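PDB 5F0Z: fructokinase from Vibrio cholerae serotype O1, which probably phosphorylates D-fructose at the expense of ATP, as a fructokinase of the PfkB (ribokinase-like) carbohydrate kinase family. Local coordinates for residues T24-V29 with G45-V50; V28-P33 with S99-D104; D172-E177 with A264-V269; D260-G265 with K306-A311. All coordinates share one frame; numbering follows the deposited sequence.

Interaction 1 of 4, residues T24-V29 with G45-V50. With FRU (beta-D-fructofuranose), chain B.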
# COMPACT_ATOMS: atom_id res chain seq x y z
N THR A 24 6.08 -7.58 -19.67
CA THR A 24 6.48 -6.33 -19.06
C THR A 24 5.30 -5.64 -18.41
O THR A 24 4.16 -5.82 -18.83
CB THR A 24 7.12 -5.41 -20.08
OG1 THR A 24 7.58 -4.22 -19.44
CG2 THR A 24 6.15 -5.05 -21.21
N GLY A 25 5.59 -4.85 -17.38
CA GLY A 25 4.56 -4.10 -16.69
C GLY A 25 4.65 -4.22 -15.19
O GLY A 25 5.74 -4.12 -14.61
N ASP A 26 3.50 -4.43 -14.55
CA ASP A 26 3.40 -4.34 -13.09
C ASP A 26 3.35 -5.69 -12.41
O ASP A 26 2.43 -6.48 -12.63
CB ASP A 26 2.19 -3.51 -12.68
CG ASP A 26 0.86 -4.10 -13.15
OD1 ASP A 26 -0.10 -4.12 -12.34
OD2 ASP A 26 0.72 -4.50 -14.34
N ALA A 27 4.36 -5.94 -11.58
CA ALA A 27 4.32 -6.97 -10.55
C ALA A 27 3.80 -6.30 -9.29
O ALA A 27 4.22 -5.21 -8.91
CB ALA A 27 5.71 -7.54 -10.33
N VAL A 28 2.88 -6.97 -8.62
CA VAL A 28 2.06 -6.37 -7.59
C VAL A 28 1.89 -7.36 -6.45
O VAL A 28 1.81 -8.57 -6.69
CB VAL A 28 0.66 -6.14 -8.20
CG1 VAL A 28 -0.37 -5.83 -7.19
CG2 VAL A 28 0.74 -5.11 -9.34
N VAL A 29 1.80 -6.86 -5.23
CA VAL A 29 1.25 -7.65 -4.14
C VAL A 29 -0.25 -7.41 -4.02
O VAL A 29 -0.71 -6.28 -3.81
CB VAL A 29 1.97 -7.37 -2.80
CG1 VAL A 29 1.24 -8.04 -1.65
CG2 VAL A 29 3.39 -7.86 -2.87
N GLY A 45 -0.13 -9.11 -10.25
CA GLY A 45 0.27 -8.21 -11.32
C GLY A 45 0.12 -8.97 -12.62
O GLY A 45 0.80 -9.97 -12.81
N ALA A 46 -0.78 -8.52 -13.49
CA ALA A 46 -1.17 -9.29 -14.67
C ALA A 46 0.00 -9.83 -15.50
O ALA A 46 0.07 -11.03 -15.76
CB ALA A 46 -2.12 -8.46 -15.56
N PRO A 47 0.95 -8.96 -15.85
CA PRO A 47 2.03 -9.56 -16.65
C PRO A 47 2.91 -10.51 -15.84
O PRO A 47 3.46 -11.45 -16.41
CB PRO A 47 2.83 -8.35 -17.13
CG PRO A 47 2.46 -7.23 -16.28
CD PRO A 47 1.08 -7.49 -15.77
N ALA A 48 3.04 -10.29 -14.55
CA ALA A 48 3.75 -11.24 -13.70
C ALA A 48 2.97 -12.55 -13.68
O ALA A 48 3.56 -13.65 -13.78
CB ALA A 48 3.95 -10.67 -12.27
N ASN A 49 1.65 -12.45 -13.57
CA ASN A 49 0.81 -13.64 -13.58
C ASN A 49 1.00 -14.43 -14.87
O ASN A 49 1.16 -15.64 -14.85
CB ASN A 49 -0.67 -13.27 -13.43
CG ASN A 49 -0.97 -12.58 -12.09
OD1 ASN A 49 -0.23 -12.75 -11.12
ND2 ASN A 49 -2.05 -11.80 -12.06
N VAL A 50 0.95 -13.73 -16.00
CA VAL A 50 1.10 -14.39 -17.29
C VAL A 50 2.47 -15.08 -17.36
O VAL A 50 2.58 -16.23 -17.84
CB VAL A 50 0.93 -13.42 -18.47
CG1 VAL A 50 1.22 -14.11 -19.78
CG2 VAL A 50 -0.49 -12.83 -18.49
C1 FRU B . -3.20 -5.41 -11.90
C2 FRU B . -4.07 -6.49 -11.34
C3 FRU B . -3.48 -7.20 -10.17
C4 FRU B . -3.99 -8.59 -10.36
C5 FRU B . -4.15 -8.69 -11.85
C6 FRU B . -5.24 -9.62 -12.31
O1 FRU B . -2.04 -5.91 -12.48
O2 FRU B . -5.26 -5.90 -10.96
O3 FRU B . -3.91 -6.63 -8.96
O4 FRU B . -3.08 -9.57 -9.93
O5 FRU B . -4.43 -7.40 -12.32
O6 FRU B . -5.29 -9.67 -13.71
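Asp26 and the backbone amides of Gly45 and Ala46 close round one side of the bound fructose, in the sugar pocket of a PfkB-family kinase. The Asp26 carboxylate accepts a hydrogen bond from the sugar: FRU O1 donates to Asp26 OD1 at 2.6 Å. The same O1 receives the N-H of Ala46, so it is gripped from both segments. The N-H of Gly45, the N-cap residue of helix 46-56, runs almost straight (171°) to FRU O4, with Gly45 N 3.0 Å from it. Asn49 ND2, one turn into the helix, reaches O4 as well and also donates to Asp266. The sugar thus sits at the helix N-terminus, whose amides point at its oxygens and whose dipole would probably favour them as acceptors.

Behind this shell the two segments meet without a direct hydrogen bond. Asp26 has CG between its backbone N and carbonyl carbon (chi1 61°), which sends the carboxylate toward the sugar and lays OD2 against the ring of Pro47, 3.3 Å from Pro47 CD; the two side chains cross at about a right angle. Farther round the ring, CB and CG pack on the backbone, Pro47 CB lying 3.3 Å from Thr24 O. Gly45 has no side chain, and its CA comes close enough to the 24-29 backbone for a CA-H...O contact with Asp26 O at 3.1 Å. Val28 CB rests 3.7 Å from Gly45 N. Deeper in, away from the sugar, the methyls of Ala27 and Ala48 meet, CB to CB, at 4.1 Å.

Interaction 2 of 4, residues V28-P33 with S99-D104. With FRU (beta-D-fructofuranose), chain B.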
# COMPACT_ATOMS: atom_id res chain seq x y z
N VAL A 28 2.88 -6.97 -8.62
CA VAL A 28 2.06 -6.37 -7.59
C VAL A 28 1.89 -7.36 -6.45
O VAL A 28 1.81 -8.57 -6.69
CB VAL A 28 0.66 -6.14 -8.20
CG1 VAL A 28 -0.37 -5.83 -7.19
CG2 VAL A 28 0.74 -5.11 -9.34
N VAL A 29 1.80 -6.86 -5.23
CA VAL A 29 1.25 -7.65 -4.14
C VAL A 29 -0.25 -7.41 -4.02
O VAL A 29 -0.71 -6.28 -3.81
CB VAL A 29 1.97 -7.37 -2.80
CG1 VAL A 29 1.24 -8.04 -1.65
CG2 VAL A 29 3.39 -7.86 -2.87
N ASP A 30 -1.01 -8.50 -4.14
CA ASP A 30 -2.45 -8.45 -4.02
C ASP A 30 -2.75 -8.89 -2.60
O ASP A 30 -2.36 -9.99 -2.17
CB ASP A 30 -3.14 -9.44 -4.97
CG ASP A 30 -3.19 -8.98 -6.44
OD1 ASP A 30 -3.19 -7.78 -6.72
OD2 ASP A 30 -3.26 -9.87 -7.31
N LEU A 31 -3.47 -8.04 -1.87
CA LEU A 31 -3.89 -8.35 -0.52
C LEU A 31 -5.30 -8.85 -0.59
O LEU A 31 -6.20 -8.11 -0.91
CB LEU A 31 -3.79 -7.09 0.37
CG LEU A 31 -2.40 -6.47 0.50
CD1 LEU A 31 -2.51 -5.10 1.11
CD2 LEU A 31 -1.47 -7.34 1.33
N ILE A 32 -5.48 -10.14 -0.30
CA ILE A 32 -6.75 -10.81 -0.51
C ILE A 32 -7.33 -11.26 0.83
O ILE A 32 -6.69 -11.98 1.59
CB ILE A 32 -6.56 -12.01 -1.48
CG1 ILE A 32 -6.01 -11.50 -2.81
CG2 ILE A 32 -7.86 -12.75 -1.65
CD1 ILE A 32 -5.81 -12.59 -3.89
N PRO A 33 -8.55 -10.81 1.14
CA PRO A 33 -9.13 -11.19 2.43
C PRO A 33 -9.15 -12.69 2.65
O PRO A 33 -9.43 -13.44 1.71
CB PRO A 33 -10.56 -10.67 2.30
CG PRO A 33 -10.42 -9.47 1.42
CD PRO A 33 -9.41 -9.85 0.40
N SER A 99 3.71 -1.73 -6.44
CA SER A 99 2.27 -1.67 -6.46
C SER A 99 1.68 -2.62 -5.43
O SER A 99 2.12 -3.76 -5.29
CB SER A 99 1.76 -2.06 -7.83
OG SER A 99 0.38 -1.96 -7.87
N THR A 100 0.67 -2.12 -4.73
CA THR A 100 0.00 -2.83 -3.65
C THR A 100 -1.47 -2.64 -3.89
O THR A 100 -1.95 -1.50 -3.97
CB THR A 100 0.38 -2.24 -2.27
OG1 THR A 100 1.80 -2.23 -2.12
CG2 THR A 100 -0.26 -3.02 -1.12
N VAL A 101 -2.18 -3.76 -4.02
CA VAL A 101 -3.59 -3.76 -4.43
C VAL A 101 -4.43 -4.51 -3.42
O VAL A 101 -4.05 -5.57 -2.97
CB VAL A 101 -3.75 -4.45 -5.81
CG1 VAL A 101 -5.20 -4.66 -6.16
CG2 VAL A 101 -3.05 -3.66 -6.89
N VAL A 102 -5.55 -3.92 -3.03
CA VAL A 102 -6.47 -4.55 -2.09
C VAL A 102 -7.64 -5.12 -2.89
O VAL A 102 -8.23 -4.44 -3.72
CB VAL A 102 -6.99 -3.55 -1.03
CG1 VAL A 102 -7.97 -4.20 -0.04
CG2 VAL A 102 -5.82 -2.96 -0.26
N VAL A 103 -7.95 -6.40 -2.64
CA VAL A 103 -8.97 -7.11 -3.40
C VAL A 103 -10.24 -7.22 -2.57
O VAL A 103 -10.20 -7.52 -1.36
CB VAL A 103 -8.48 -8.52 -3.81
CG1 VAL A 103 -9.57 -9.27 -4.59
CG2 VAL A 103 -7.21 -8.44 -4.61
N ASP A 104 -11.37 -6.97 -3.22
CA ASP A 104 -12.67 -7.14 -2.58
C ASP A 104 -13.31 -8.33 -3.27
O ASP A 104 -13.61 -8.26 -4.45
CB ASP A 104 -13.52 -5.88 -2.75
CG ASP A 104 -14.93 -6.03 -2.20
OD1 ASP A 104 -15.63 -5.00 -2.08
OD2 ASP A 104 -15.34 -7.16 -1.88
C1 FRU B . -3.20 -5.41 -11.90
C2 FRU B . -4.07 -6.49 -11.34
C3 FRU B . -3.48 -7.20 -10.17
C4 FRU B . -3.99 -8.59 -10.36
C5 FRU B . -4.15 -8.69 -11.85
C6 FRU B . -5.24 -9.62 -12.31
O1 FRU B . -2.04 -5.91 -12.48
O2 FRU B . -5.26 -5.90 -10.96
O3 FRU B . -3.91 -6.63 -8.96
O4 FRU B . -3.08 -9.57 -9.93
O5 FRU B . -4.43 -7.40 -12.32
O6 FRU B . -5.29 -9.67 -13.71
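Val28 and Val101 lean together on the sugar-facing side of two neighbouring parallel strands, 28-33 and 99-103, in the small four-stranded sheet that forms the lid of this ribokinase-like fold. Their side chains meet at a slant, and Val28 CG1 to Val101 CG2, at 3.5 Å, is tighter than usual for two methyls. On the same face Asp30 lies alongside Val101, both pointing the same way, with Asp30 OD1 3.5 Å from Val101 CB. With CG anti to the carbonyl carbon (chi1 -77°), the Asp30 carboxylate turns to the fructose and accepts from two hydroxyls: FRU O3 donates to Asp30 OD1 and FRU O4 to Asp30 OD2, each at 2.6 Å. The Val101 methyls border the first of these hydroxyls, Val101 CG1 lying 3.7 Å from FRU O3.

The opposite face carries Val29, Leu31, Thr100 and Val102. Leu31 slants across Thr100, Leu31 CD1 lying 3.8 Å from Thr100 CG2, and is farther from Val102 CG2. This face packs on the second subunit: Leu31 meets Leu31 of that chain, Thr100 its Met116 and Val102 its Phe72, so the lid sheet takes part in the dimer interface. Farther along the strands Ile32 and Val103 run side by side. Four backbone hydrogen bonds zip the strands together in register; the straightest, at 174°, joins Leu31 N to Val101 O over 2.8 Å.

Interaction 3 of 4, residues D172-E177 with A264-V269. With CA (calcium ion), chain D; ADP (adenosine-5'-diphosphate), chain C; FRU (beta-D-fructofuranose), chain B.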
# COMPACT_ATOMS: atom_id res chain seq x y z
N ASP A 172 -3.45 -7.39 -23.82
CA ASP A 172 -4.66 -7.64 -23.06
C ASP A 172 -4.94 -6.35 -22.31
O ASP A 172 -4.28 -6.04 -21.32
CB ASP A 172 -4.45 -8.83 -22.11
CG ASP A 172 -5.61 -9.03 -21.11
OD1 ASP A 172 -6.58 -8.23 -21.10
OD2 ASP A 172 -5.53 -10.00 -20.32
N PRO A 173 -5.90 -5.55 -22.79
CA PRO A 173 -6.15 -4.28 -22.10
C PRO A 173 -6.18 -4.37 -20.58
O PRO A 173 -5.52 -3.59 -19.91
CB PRO A 173 -7.49 -3.86 -22.67
CG PRO A 173 -7.40 -4.29 -24.09
CD PRO A 173 -6.60 -5.59 -24.09
N ASN A 174 -6.91 -5.35 -20.04
CA ASN A 174 -6.89 -5.56 -18.61
C ASN A 174 -7.08 -4.21 -17.90
O ASN A 174 -6.23 -3.75 -17.11
CB ASN A 174 -5.57 -6.20 -18.20
CG ASN A 174 -5.77 -7.46 -17.40
OD1 ASN A 174 -6.83 -7.69 -16.84
ND2 ASN A 174 -4.73 -8.30 -17.34
N LEU A 175 -8.22 -3.59 -18.17
CA LEU A 175 -8.40 -2.19 -17.77
C LEU A 175 -8.49 -1.99 -16.27
O LEU A 175 -9.24 -2.67 -15.58
CB LEU A 175 -9.65 -1.61 -18.43
CG LEU A 175 -9.67 -1.67 -19.96
CD1 LEU A 175 -11.03 -1.12 -20.51
CD2 LEU A 175 -8.53 -0.90 -20.54
N ARG A 176 -7.73 -1.02 -15.77
CA ARG A 176 -7.81 -0.58 -14.37
C ARG A 176 -7.75 0.94 -14.40
O ARG A 176 -6.69 1.55 -14.24
CB ARG A 176 -6.64 -1.15 -13.56
CG ARG A 176 -6.45 -2.66 -13.70
CD ARG A 176 -7.54 -3.49 -12.95
NE ARG A 176 -7.17 -4.90 -13.02
CZ ARG A 176 -7.51 -5.76 -13.98
NH1 ARG A 176 -8.33 -5.41 -14.95
NH2 ARG A 176 -7.05 -7.00 -13.94
N GLU A 177 -8.89 1.55 -14.61
CA GLU A 177 -8.94 2.98 -14.88
C GLU A 177 -8.28 3.83 -13.80
O GLU A 177 -7.68 4.87 -14.10
CB GLU A 177 -10.39 3.43 -15.05
CG GLU A 177 -10.50 4.88 -15.54
CD GLU A 177 -11.95 5.34 -15.68
OE1 GLU A 177 -12.54 5.72 -14.65
OE2 GLU A 177 -12.48 5.32 -16.80
N ALA A 264 -7.80 -14.90 -13.33
CA ALA A 264 -8.20 -15.98 -14.23
C ALA A 264 -7.95 -15.63 -15.71
O ALA A 264 -7.57 -16.48 -16.51
CB ALA A 264 -9.65 -16.38 -14.00
N GLY A 265 -8.17 -14.36 -16.08
CA GLY A 265 -7.96 -13.93 -17.45
C GLY A 265 -6.49 -13.94 -17.83
O GLY A 265 -6.14 -14.13 -19.02
N ASP A 266 -5.60 -13.77 -16.85
CA ASP A 266 -4.16 -13.86 -17.08
C ASP A 266 -3.70 -15.31 -17.24
O ASP A 266 -2.79 -15.60 -18.03
CB ASP A 266 -3.36 -13.21 -15.94
CG ASP A 266 -3.74 -11.78 -15.69
OD1 ASP A 266 -4.09 -11.07 -16.66
OD2 ASP A 266 -3.65 -11.35 -14.50
N ALA A 267 -4.31 -16.21 -16.47
CA ALA A 267 -4.04 -17.64 -16.65
C ALA A 267 -4.42 -18.04 -18.09
O ALA A 267 -3.71 -18.77 -18.76
CB ALA A 267 -4.82 -18.45 -15.66
N PHE A 268 -5.57 -17.54 -18.53
CA PHE A 268 -6.05 -17.76 -19.88
C PHE A 268 -4.99 -17.33 -20.88
O PHE A 268 -4.58 -18.10 -21.76
CB PHE A 268 -7.38 -17.01 -20.09
CG PHE A 268 -7.97 -17.16 -21.46
CD1 PHE A 268 -8.99 -18.05 -21.69
CD2 PHE A 268 -7.51 -16.38 -22.51
CE1 PHE A 268 -9.55 -18.18 -22.97
CE2 PHE A 268 -8.05 -16.51 -23.78
CZ PHE A 268 -9.06 -17.40 -24.01
N VAL A 269 -4.52 -16.10 -20.75
CA VAL A 269 -3.51 -15.58 -21.66
C VAL A 269 -2.25 -16.41 -21.60
O VAL A 269 -1.60 -16.64 -22.62
CB VAL A 269 -3.19 -14.10 -21.35
CG1 VAL A 269 -1.98 -13.66 -22.15
CG2 VAL A 269 -4.37 -13.27 -21.65
CA CA D . -8.35 -9.34 -17.14
PB ADP C . -10.18 -12.51 -14.64
O1B ADP C . -9.28 -12.38 -13.42
O2B ADP C . -11.30 -11.48 -14.48
O3B ADP C . -9.37 -12.16 -15.87
PA ADP C . -12.33 -14.14 -15.38
O1A ADP C . -13.26 -14.33 -14.22
O2A ADP C . -12.84 -12.95 -16.18
O3A ADP C . -10.88 -13.90 -14.80
O5' ADP C . -12.28 -15.41 -16.35
C5' ADP C . -12.15 -15.40 -17.74
C4' ADP C . -11.62 -16.68 -18.38
O4' ADP C . -11.22 -17.66 -17.45
C3' ADP C . -12.62 -17.32 -19.31
O3' ADP C . -12.33 -17.13 -20.64
C2' ADP C . -12.56 -18.76 -19.02
O2' ADP C . -11.75 -19.46 -19.89
C1' ADP C . -12.01 -18.80 -17.65
N9 ADP C . -13.14 -18.86 -16.75
C8 ADP C . -13.66 -17.85 -16.04
N7 ADP C . -14.69 -18.25 -15.33
C5 ADP C . -14.91 -19.54 -15.55
C6 ADP C . -15.83 -20.46 -15.09
N6 ADP C . -16.84 -20.05 -14.16
N1 ADP C . -15.78 -21.72 -15.52
C2 ADP C . -14.84 -22.12 -16.40
N3 ADP C . -13.92 -21.24 -16.87
C4 ADP C . -13.92 -19.96 -16.47
C1 FRU B . -3.20 -5.41 -11.90
C2 FRU B . -4.07 -6.49 -11.34
C3 FRU B . -3.48 -7.20 -10.17
C4 FRU B . -3.99 -8.59 -10.36
C5 FRU B . -4.15 -8.69 -11.85
C6 FRU B . -5.24 -9.62 -12.31
O1 FRU B . -2.04 -5.91 -12.48
O2 FRU B . -5.26 -5.90 -10.96
O3 FRU B . -3.91 -6.63 -8.96
O4 FRU B . -3.08 -9.57 -9.93
O5 FRU B . -4.43 -7.40 -12.32
O6 FRU B . -5.29 -9.67 -13.71
O HOH W 1 -2.96 -10.48 -19.38
O HOH W 2 -6.66 -10.75 -18.07
O HOH W 3 -8.70 -8.89 -19.55
O HOH W 4 -9.81 -7.47 -16.75
O HOH W 5 -7.82 -10.17 -14.97
O HOH W 6 -10.19 -10.94 -17.00
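The loop 172-177, which follows strand 168-172, and the first turns of helix 264-278 keep their backbones apart, with CA atoms no nearer than 8.1 Å (Asp172 to Val269), so side chains, waters and ligands bridge them. One direct hydrogen bond crosses: Asn174 ND2 donates to Asp266 OD1 at 2.9 Å, on the syn lone pair. The acceptor lies near the plane of the amide, while the amide and carboxylate planes stand 72° apart. The amide oxygen of Asn174 faces the metal, Asn174 OD1 binding the calcium ion at 2.3 Å; five waters also ligate it. Arg176 NH2 meets this oxygen from above the carbonyl plane.

Asp266 works with both oxygens. Its chi1 of -56° sets CG opposite the carbonyl carbon and brings OD2 to the sugar hydroxyl, which it accepts in a very short bond, FRU O6 to Asp266 OD2 2.5 Å. Asp172 OD2 sits 4.1 Å from Asp266 OD1, and two waters donate to both oxygens and bridge the carboxylates; one of these waters is a calcium ligand. The carboxylate of Asp172 also rests on the Val269 methyl, CG2. At the ring-oxygen side of the sugar, Arg176 NE donates to FRU O2 at 3.0 Å, nearly straight, and NH2 to FRU O5.

A calcium-bound water hydrogen-bonds to ADP O3B and contacts FRU O6, so metal, diphosphate and acceptor hydroxyl converge at the N-terminus of helix 264-278. This is the phosphoryl-transfer site of PfkB kinases, in which an aspartate at the position of Asp266 typically serves as the catalytic base.

Interaction 4 of 4, residues D260-G265 with K306-A311; sequences DTTGAG and KGAMTA. With NA (sodium ion), chain E; ADP (adenosine-5'-diphosphate), chain C; FRU (beta-D-fructofuranose), chain B.
Asp260 reaches across to Lys306 and Gly307 and ties the loop before helix 264-278 to the loop after helix 285-302. Its CB lies 3.7 Å from Lys306 CA. A chi1 of 172° turns CG away from the backbone N and extends the carboxylate toward the second loop, CG lying beside Lys306 CA. OD2 takes the N-H of Gly307 nearly along its C-O axis, Asp260 OD2 to Gly307 N 2.9 Å. The other oxygen turns back into its own loop: Asp260 OD1 accepts Thr262 N from above the carboxylate plane, making an Asx turn, and Thr262 OG1 on its syn lone pair at 2.7 Å. Asp260 thereby braces the type II turn from Thr261 to Ala264, which lies beside the ADP phosphates.

Ala308 packs on the middle of that turn, Thr262 and Gly263. Its CA makes a CA-H...O contact with Thr262 O at 3.4 Å, and its methyl rests 3.9 Å from Gly263 CA. One water joins Gly263 O to Ala308 O. A sodium ion lies alongside, held by Gly307 O at 2.2 Å, by two waters and by the carbonyls of Ala302 and Gln305; one of its waters also lies within hydrogen-bonding distance of Asp260 O and Thr262 O.

Around this core, the extended Lys306 chain runs to Pro33 O, at the end of strand 28-33, and makes a salt bridge with Asp34 just after it, Ala308 touches Asn49 of helix 46-56, and Met309 lies between that helix and helix 71-82.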
# COMPACT_ATOMS: atom_id res chain seq x y z
N ASP A 260 -11.94 -18.12 -6.57
CA ASP A 260 -11.40 -16.77 -6.67
C ASP A 260 -11.12 -16.47 -8.12
O ASP A 260 -10.31 -17.14 -8.75
CB ASP A 260 -10.15 -16.63 -5.81
CG ASP A 260 -9.43 -15.30 -6.03
OD1 ASP A 260 -10.09 -14.31 -6.39
OD2 ASP A 260 -8.20 -15.27 -5.84
N THR A 261 -11.77 -15.45 -8.66
CA THR A 261 -11.60 -15.12 -10.07
C THR A 261 -10.34 -14.30 -10.34
O THR A 261 -10.00 -14.09 -11.50
CB THR A 261 -12.82 -14.34 -10.64
OG1 THR A 261 -13.10 -13.19 -9.82
CG2 THR A 261 -14.04 -15.25 -10.68
N THR A 262 -9.65 -13.85 -9.29
CA THR A 262 -8.51 -12.95 -9.47
C THR A 262 -7.48 -13.54 -10.42
O THR A 262 -6.95 -14.62 -10.16
CB THR A 262 -7.81 -12.66 -8.12
OG1 THR A 262 -8.76 -12.10 -7.20
CG2 THR A 262 -6.63 -11.71 -8.28
N GLY A 263 -7.18 -12.85 -11.50
CA GLY A 263 -6.16 -13.31 -12.41
C GLY A 263 -6.54 -14.46 -13.34
O GLY A 263 -5.69 -14.97 -14.06
N ALA A 264 -7.80 -14.90 -13.33
CA ALA A 264 -8.20 -15.98 -14.23
C ALA A 264 -7.95 -15.63 -15.71
O ALA A 264 -7.57 -16.48 -16.51
CB ALA A 264 -9.65 -16.38 -14.00
N GLY A 265 -8.17 -14.36 -16.08
CA GLY A 265 -7.96 -13.93 -17.45
C GLY A 265 -6.49 -13.94 -17.83
O GLY A 265 -6.14 -14.13 -19.02
N LYS A 306 -7.34 -19.02 -3.93
CA LYS A 306 -7.13 -17.59 -3.81
C LYS A 306 -5.72 -17.23 -4.22
O LYS A 306 -4.77 -17.95 -3.91
CB LYS A 306 -7.34 -17.15 -2.37
CG LYS A 306 -8.75 -17.19 -1.91
CD LYS A 306 -8.87 -16.68 -0.47
CE LYS A 306 -10.31 -16.71 -0.01
NZ LYS A 306 -10.51 -16.05 1.28
N GLY A 307 -5.60 -16.08 -4.88
CA GLY A 307 -4.33 -15.61 -5.41
C GLY A 307 -4.26 -15.87 -6.90
O GLY A 307 -4.56 -16.95 -7.36
N ALA A 308 -3.86 -14.87 -7.68
CA ALA A 308 -3.78 -15.04 -9.12
C ALA A 308 -2.87 -16.18 -9.56
O ALA A 308 -3.15 -16.86 -10.55
CB ALA A 308 -3.32 -13.75 -9.77
N MET A 309 -1.78 -16.40 -8.83
CA MET A 309 -0.77 -17.36 -9.25
C MET A 309 -0.92 -18.75 -8.64
O MET A 309 -0.37 -19.72 -9.14
CB MET A 309 0.62 -16.84 -8.89
CG MET A 309 1.02 -15.55 -9.61
SD MET A 309 2.70 -15.13 -9.13
CE MET A 309 2.94 -13.62 -10.05
N THR A 310 -1.65 -18.83 -7.53
CA THR A 310 -1.63 -20.00 -6.70
C THR A 310 -1.95 -21.31 -7.45
O THR A 310 -1.24 -22.32 -7.30
CB THR A 310 -2.59 -19.80 -5.55
OG1 THR A 310 -2.35 -18.51 -4.96
CG2 THR A 310 -2.46 -20.92 -4.52
N ALA A 311 -2.99 -21.29 -8.28
CA ALA A 311 -3.45 -22.50 -8.94
C ALA A 311 -3.17 -22.51 -10.42
O ALA A 311 -3.80 -23.28 -11.16
CB ALA A 311 -4.95 -22.72 -8.70
NA NA E . -6.21 -18.21 -8.19
PB ADP C . -10.18 -12.51 -14.64
O1B ADP C . -9.28 -12.38 -13.42
O2B ADP C . -11.30 -11.48 -14.48
O3B ADP C . -9.37 -12.16 -15.87
PA ADP C . -12.33 -14.14 -15.38
O1A ADP C . -13.26 -14.33 -14.22
O2A ADP C . -12.84 -12.95 -16.18
O3A ADP C . -10.88 -13.90 -14.80
O5' ADP C . -12.28 -15.41 -16.35
C5' ADP C . -12.15 -15.40 -17.74
C4' ADP C . -11.62 -16.68 -18.38
O4' ADP C . -11.22 -17.66 -17.45
C3' ADP C . -12.62 -17.32 -19.31
O3' ADP C . -12.33 -17.13 -20.64
C2' ADP C . -12.56 -18.76 -19.02
O2' ADP C . -11.75 -19.46 -19.89
C1' ADP C . -12.01 -18.80 -17.65
N9 ADP C . -13.14 -18.86 -16.75
C8 ADP C . -13.66 -17.85 -16.04
N7 ADP C . -14.69 -18.25 -15.33
C5 ADP C . -14.91 -19.54 -15.55
C6 ADP C . -15.83 -20.46 -15.09
N6 ADP C . -16.84 -20.05 -14.16
N1 ADP C . -15.78 -21.72 -15.52
C2 ADP C . -14.84 -22.12 -16.40
N3 ADP C . -13.92 -21.24 -16.87
C4 ADP C . -13.92 -19.96 -16.47
C1 FRU B . -3.20 -5.41 -11.90
C2 FRU B . -4.07 -6.49 -11.34
C3 FRU B . -3.48 -7.20 -10.17
C4 FRU B . -3.99 -8.59 -10.36
C5 FRU B . -4.15 -8.69 -11.85
C6 FRU B . -5.24 -9.62 -12.31
O1 FRU B . -2.04 -5.91 -12.48
O2 FRU B . -5.26 -5.90 -10.96
O3 FRU B . -3.91 -6.63 -8.96
O4 FRU B . -3.08 -9.57 -9.93
O5 FRU B . -4.43 -7.40 -12.32
O6 FRU B . -5.29 -9.67 -13.71
O HOH W 7 -7.64 -16.58 -8.63
O HOH W 8 -3.18 -15.50 -13.02
O HOH W 9 -4.50 -19.20 -9.52

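Overall arrangement
All four interactions touch one fructose, interaction 4 most closely through Gly263. Interactions 1 and 2 share Val28 and Val29, their centres 12 Å apart; interaction 1 supplies helix-end amides and Asp26, interaction 2 the lid aspartate. Interactions 3 and 4 share Ala264 and Gly265 at the start of helix 264-278 and bring in ADP. The two pairs are knit together by Asn49 ND2, 3.0 Å from Asp266 OD2, and by Asn49 packing on Ala308 and Met309. Lys306 NZ, 2.9 Å from Pro33 O, links interaction 4 to the lid strand of interaction 2. Interactions 2 and 3 do not touch, their nearest atoms being about 7 Å apart, yet both bind the sugar lying between them.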